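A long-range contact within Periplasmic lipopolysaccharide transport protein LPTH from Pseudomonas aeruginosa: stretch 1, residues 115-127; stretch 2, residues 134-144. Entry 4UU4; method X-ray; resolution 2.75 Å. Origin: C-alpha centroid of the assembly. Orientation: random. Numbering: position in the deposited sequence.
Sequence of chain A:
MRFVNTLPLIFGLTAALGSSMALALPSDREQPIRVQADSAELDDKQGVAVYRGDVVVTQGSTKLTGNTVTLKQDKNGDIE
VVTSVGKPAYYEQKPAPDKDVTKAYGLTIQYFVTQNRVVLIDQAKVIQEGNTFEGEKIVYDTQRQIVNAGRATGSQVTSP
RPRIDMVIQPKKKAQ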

# COMPACT_ATOMS: atom_id res chain seq x y z
N GLN A 115 -3.32 8.71 -8.13
CA GLN A 115 -2.79 9.79 -7.30
C GLN A 115 -1.31 9.63 -6.96
O GLN A 115 -0.69 10.56 -6.45
CB GLN A 115 -3.59 9.87 -6.00
CG GLN A 115 -5.07 9.53 -6.16
CD GLN A 115 -5.94 10.76 -6.13
OE1 GLN A 115 -5.89 11.55 -5.18
NE2 GLN A 115 -6.73 10.96 -7.19
N ASN A 116 -0.75 8.45 -7.23
CA ASN A 116 0.56 8.06 -6.70
C ASN A 116 0.61 8.20 -5.18
O ASN A 116 1.51 8.86 -4.63
CB ASN A 116 1.70 8.86 -7.34
CG ASN A 116 1.88 8.55 -8.82
OD1 ASN A 116 1.64 7.43 -9.26
ND2 ASN A 116 2.31 9.55 -9.58
N ARG A 117 -0.35 7.59 -4.50
CA ARG A 117 -0.45 7.69 -3.05
C ARG A 117 -0.76 6.36 -2.38
O ARG A 117 -1.70 5.67 -2.76
CB ARG A 117 -1.49 8.74 -2.65
CG ARG A 117 -0.91 9.93 -1.90
CD ARG A 117 -1.79 11.16 -2.04
NE ARG A 117 -1.00 12.39 -2.00
CZ ARG A 117 -0.35 12.90 -3.04
NH1 ARG A 117 -0.40 12.28 -4.22
NH2 ARG A 117 0.34 14.02 -2.92
N VAL A 118 0.04 6.01 -1.38
CA VAL A 118 -0.18 4.79 -0.63
C VAL A 118 -0.43 5.10 0.84
O VAL A 118 0.48 5.50 1.56
CB VAL A 118 1.03 3.84 -0.73
CG1 VAL A 118 0.69 2.49 -0.13
CG2 VAL A 118 1.46 3.68 -2.18
N VAL A 119 -1.67 4.91 1.29
CA VAL A 119 -1.99 5.18 2.69
C VAL A 119 -2.11 3.92 3.54
O VAL A 119 -2.90 3.02 3.25
CB VAL A 119 -3.23 6.09 2.85
CG1 VAL A 119 -4.35 5.63 1.93
CG2 VAL A 119 -3.70 6.13 4.30
N LEU A 120 -1.29 3.86 4.58
CA LEU A 120 -1.24 2.75 5.52
C LEU A 120 -1.97 3.15 6.79
O LEU A 120 -1.65 4.18 7.39
CB LEU A 120 0.21 2.41 5.84
CG LEU A 120 1.14 2.28 4.63
CD1 LEU A 120 2.33 3.22 4.74
CD2 LEU A 120 1.62 0.85 4.46
N ILE A 121 -2.95 2.36 7.20
CA ILE A 121 -3.71 2.64 8.40
C ILE A 121 -3.35 1.51 9.36
O ILE A 121 -2.86 0.45 8.93
CB ILE A 121 -5.18 2.99 8.08
CG1 ILE A 121 -5.25 4.21 7.17
CG2 ILE A 121 -5.98 3.23 9.35
CD1 ILE A 121 -6.62 4.87 7.14
N ASP A 122 -3.58 1.75 10.65
CA ASP A 122 -3.55 0.76 11.75
C ASP A 122 -2.38 -0.17 12.02
O ASP A 122 -2.41 -1.35 11.66
CB ASP A 122 -4.75 -0.17 11.68
CG ASP A 122 -5.30 -0.48 13.06
OD1 ASP A 122 -4.61 -0.18 14.05
OD2 ASP A 122 -6.42 -1.03 13.14
N GLN A 123 -1.37 0.35 12.69
CA GLN A 123 -0.02 -0.19 12.78
C GLN A 123 0.90 0.14 11.59
O GLN A 123 1.76 -0.66 11.21
CB GLN A 123 -0.03 -1.67 13.11
CG GLN A 123 -0.77 -1.93 14.40
CD GLN A 123 -1.26 -3.35 14.52
OE1 GLN A 123 -2.27 -3.62 15.18
NE2 GLN A 123 -0.55 -4.28 13.90
N ALA A 124 0.71 1.33 11.02
CA ALA A 124 1.47 1.76 9.86
C ALA A 124 2.98 1.75 10.11
O ALA A 124 3.48 2.44 11.00
CB ALA A 124 1.01 3.15 9.43
N LYS A 125 3.70 0.96 9.32
CA LYS A 125 5.16 0.92 9.41
C LYS A 125 5.75 1.17 8.03
O LYS A 125 5.12 0.87 7.03
CB LYS A 125 5.62 -0.43 9.96
CG LYS A 125 7.03 -0.43 10.55
CD LYS A 125 7.52 -1.84 10.85
CE LYS A 125 6.52 -2.62 11.70
NZ LYS A 125 6.90 -4.06 11.86
N VAL A 126 6.95 1.74 7.99
CA VAL A 126 7.68 1.94 6.74
C VAL A 126 9.17 1.75 6.97
O VAL A 126 9.76 2.44 7.81
CB VAL A 126 7.48 3.36 6.16
CG1 VAL A 126 8.38 3.56 4.96
CG2 VAL A 126 6.04 3.59 5.76
N ILE A 127 9.78 0.83 6.24
CA ILE A 127 11.22 0.64 6.34
C ILE A 127 11.93 1.13 5.08
O ILE A 127 11.83 0.50 4.02
CB ILE A 127 11.58 -0.82 6.61
CG1 ILE A 127 10.76 -1.38 7.77
CG2 ILE A 127 13.07 -0.95 6.91
CD1 ILE A 127 10.94 -2.86 8.01
N GLU A 134 7.08 4.40 12.25
CA GLU A 134 5.87 3.79 12.80
C GLU A 134 4.85 4.84 13.21
O GLU A 134 5.21 5.89 13.74
CB GLU A 134 6.19 2.88 13.98
CG GLU A 134 6.47 1.43 13.60
CD GLU A 134 7.12 0.64 14.72
OE1 GLU A 134 8.11 1.13 15.29
OE2 GLU A 134 6.64 -0.47 15.02
N GLY A 135 3.57 4.55 12.96
CA GLY A 135 2.51 5.50 13.23
C GLY A 135 1.12 4.90 13.08
O GLY A 135 0.96 3.78 12.61
N GLU A 136 0.12 5.66 13.50
CA GLU A 136 -1.27 5.26 13.36
C GLU A 136 -1.65 5.29 11.88
O GLU A 136 -2.45 4.47 11.42
CB GLU A 136 -2.19 6.21 14.14
CG GLU A 136 -2.96 5.54 15.27
CD GLU A 136 -3.94 6.49 15.94
OE1 GLU A 136 -4.45 7.39 15.24
OE2 GLU A 136 -4.19 6.33 17.16
N LYS A 137 -1.08 6.24 11.16
CA LYS A 137 -1.38 6.41 9.74
C LYS A 137 -0.22 7.02 8.96
O LYS A 137 0.31 8.08 9.33
CB LYS A 137 -2.64 7.25 9.57
CG LYS A 137 -2.92 7.68 8.15
CD LYS A 137 -4.18 8.52 8.06
CE LYS A 137 -4.32 9.13 6.68
NZ LYS A 137 -5.69 9.67 6.44
N ILE A 138 0.18 6.36 7.88
CA ILE A 138 1.30 6.84 7.07
C ILE A 138 0.92 7.00 5.60
O ILE A 138 0.53 6.04 4.95
CB ILE A 138 2.52 5.91 7.17
CG1 ILE A 138 3.08 5.91 8.59
CG2 ILE A 138 3.59 6.35 6.20
CD1 ILE A 138 4.32 5.07 8.75
N VAL A 139 1.04 8.21 5.08
CA VAL A 139 0.75 8.47 3.68
C VAL A 139 2.04 8.56 2.88
O VAL A 139 2.98 9.24 3.28
CB VAL A 139 -0.08 9.75 3.51
CG1 VAL A 139 -0.55 9.90 2.08
CG2 VAL A 139 -1.26 9.73 4.46
N TYR A 140 2.10 7.87 1.75
CA TYR A 140 3.33 7.78 0.97
C TYR A 140 3.16 8.16 -0.50
O TYR A 140 2.56 7.41 -1.28
CB TYR A 140 3.95 6.39 1.10
CG TYR A 140 5.21 6.18 0.30
CD1 TYR A 140 6.26 7.09 0.38
CD2 TYR A 140 5.36 5.08 -0.52
CE1 TYR A 140 7.41 6.91 -0.35
CE2 TYR A 140 6.52 4.89 -1.25
CZ TYR A 140 7.54 5.80 -1.17
OH TYR A 140 8.69 5.61 -1.90
N ASP A 141 3.68 9.32 -0.87
CA ASP A 141 3.76 9.73 -2.26
C ASP A 141 4.89 8.94 -2.91
O ASP A 141 6.04 9.03 -2.49
CB ASP A 141 4.04 11.23 -2.35
CG ASP A 141 3.92 11.77 -3.77
OD1 ASP A 141 4.51 11.18 -4.70
OD2 ASP A 141 3.23 12.79 -3.96
N THR A 142 4.56 8.15 -3.93
CA THR A 142 5.55 7.32 -4.60
C THR A 142 6.34 8.11 -5.64
O THR A 142 7.39 7.66 -6.11
CB THR A 142 4.90 6.10 -5.29
OG1 THR A 142 3.98 6.56 -6.29
CG2 THR A 142 4.16 5.25 -4.27
N GLN A 143 5.84 9.29 -6.00
CA GLN A 143 6.49 10.13 -7.00
C GLN A 143 7.45 11.10 -6.34
O GLN A 143 8.65 11.07 -6.59
CB GLN A 143 5.46 10.90 -7.83
CG GLN A 143 6.05 11.57 -9.07
CD GLN A 143 5.36 12.88 -9.40
OE1 GLN A 143 4.58 13.40 -8.61
NE2 GLN A 143 5.65 13.42 -10.58
N ARG A 144 6.91 11.96 -5.48
CA ARG A 144 7.72 12.93 -4.75
C ARG A 144 8.55 12.23 -3.69
O ARG A 144 9.49 12.81 -3.14
CB ARG A 144 6.82 13.99 -4.11
CG ARG A 144 5.81 14.62 -5.05
CD ARG A 144 4.90 15.61 -4.33
NE ARG A 144 5.63 16.78 -3.85
CZ ARG A 144 5.08 17.76 -3.14
NH1 ARG A 144 3.79 17.73 -2.83
NH2 ARG A 144 5.83 18.79 -2.75

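The contact is an antiparallel strand pair that turns a corner toward one end, at Asp122 and Gln123 in one chain segment and Glu136 in the other, and all seven hydrogen bonds between the stretches are backbone to backbone. Strands 117-121 and 137-141 run at 168° to each other. Val118 N donates to Tyr140 O and Tyr140 N to Val118 O, both at 2.9 Å; two residues on, Leu120 N gives to Ile138 O and Ile138 N to Leu120 O, again at 2.9 Å each. These two reciprocal pairs satisfy both backbone polar groups of all four residues. Val119 and Val139 sit between them as a non-hydrogen-bonded pair, their CA atoms 4.4 Å apart. Here carbonyls also receive CA-H...O contacts: Val119 CA lies 3.5 Å from Ile138 O, and Lys137 CA 3.3 Å from Leu120 O.

At one end the ladder is extended by Thr142 N, which donates to Asn116 O at 3.2 Å. At the other it loosens where both chain segments turn: Asp122 N makes a weak bond to Glu136 O at 3.0 Å. The register shifts by one between Ile121 and Ala124, a beta bulge, after which Gly135 N donates to Ala124 O at 2.9 Å. The CB atoms of Asp122 and Glu136 point away from the partner stretch, and their carboxylate oxygens find hydrogen bonds elsewhere in the structure, so these buried acids are not left unpaired.

The side chains sort by face. Val118, Leu120, Ala124, Ile138 and Tyr140 share one, which is buried. Ile138 is its hub, with 88 Å² covered by the other stretch: Leu120 CD1 packs 3.6 Å from Ile138 CB, Ala124 CB 3.6 Å from Ile138 CG1, and Val126 CG2 3.7 Å from Ile138 CG2. The small Ala124 thus fits close against a branched neighbour while its carbonyl serves the backbone. Tyr140 joins the face through its CB, 4.3 Å from Val118 CB, but its ring leads away and its OH is hydrogen-bonded elsewhere.

The opposite face mixes aliphatic and charged residues. Lys137 is extended, all four chi angles t, and its CE lies 3.9 Å from Val119 CG2; Lys125 CG and Glu134 CG meet at 3.6 Å, so the stems of charged side chains supply apolar packing. Arg117 and Asp141 form a salt bridge, NH2 to OD2 at 3.3 Å, with the carboxylate over a guanidinium face: charges attract, but no N-H points at the oxygen. Asp141 OD1 meanwhile accepts from Gln143 N at 2.7 Å and Arg144 N at 2.6 Å, satisfying two backbone donors just past the strand. One aspartate therefore serves both contact and turn.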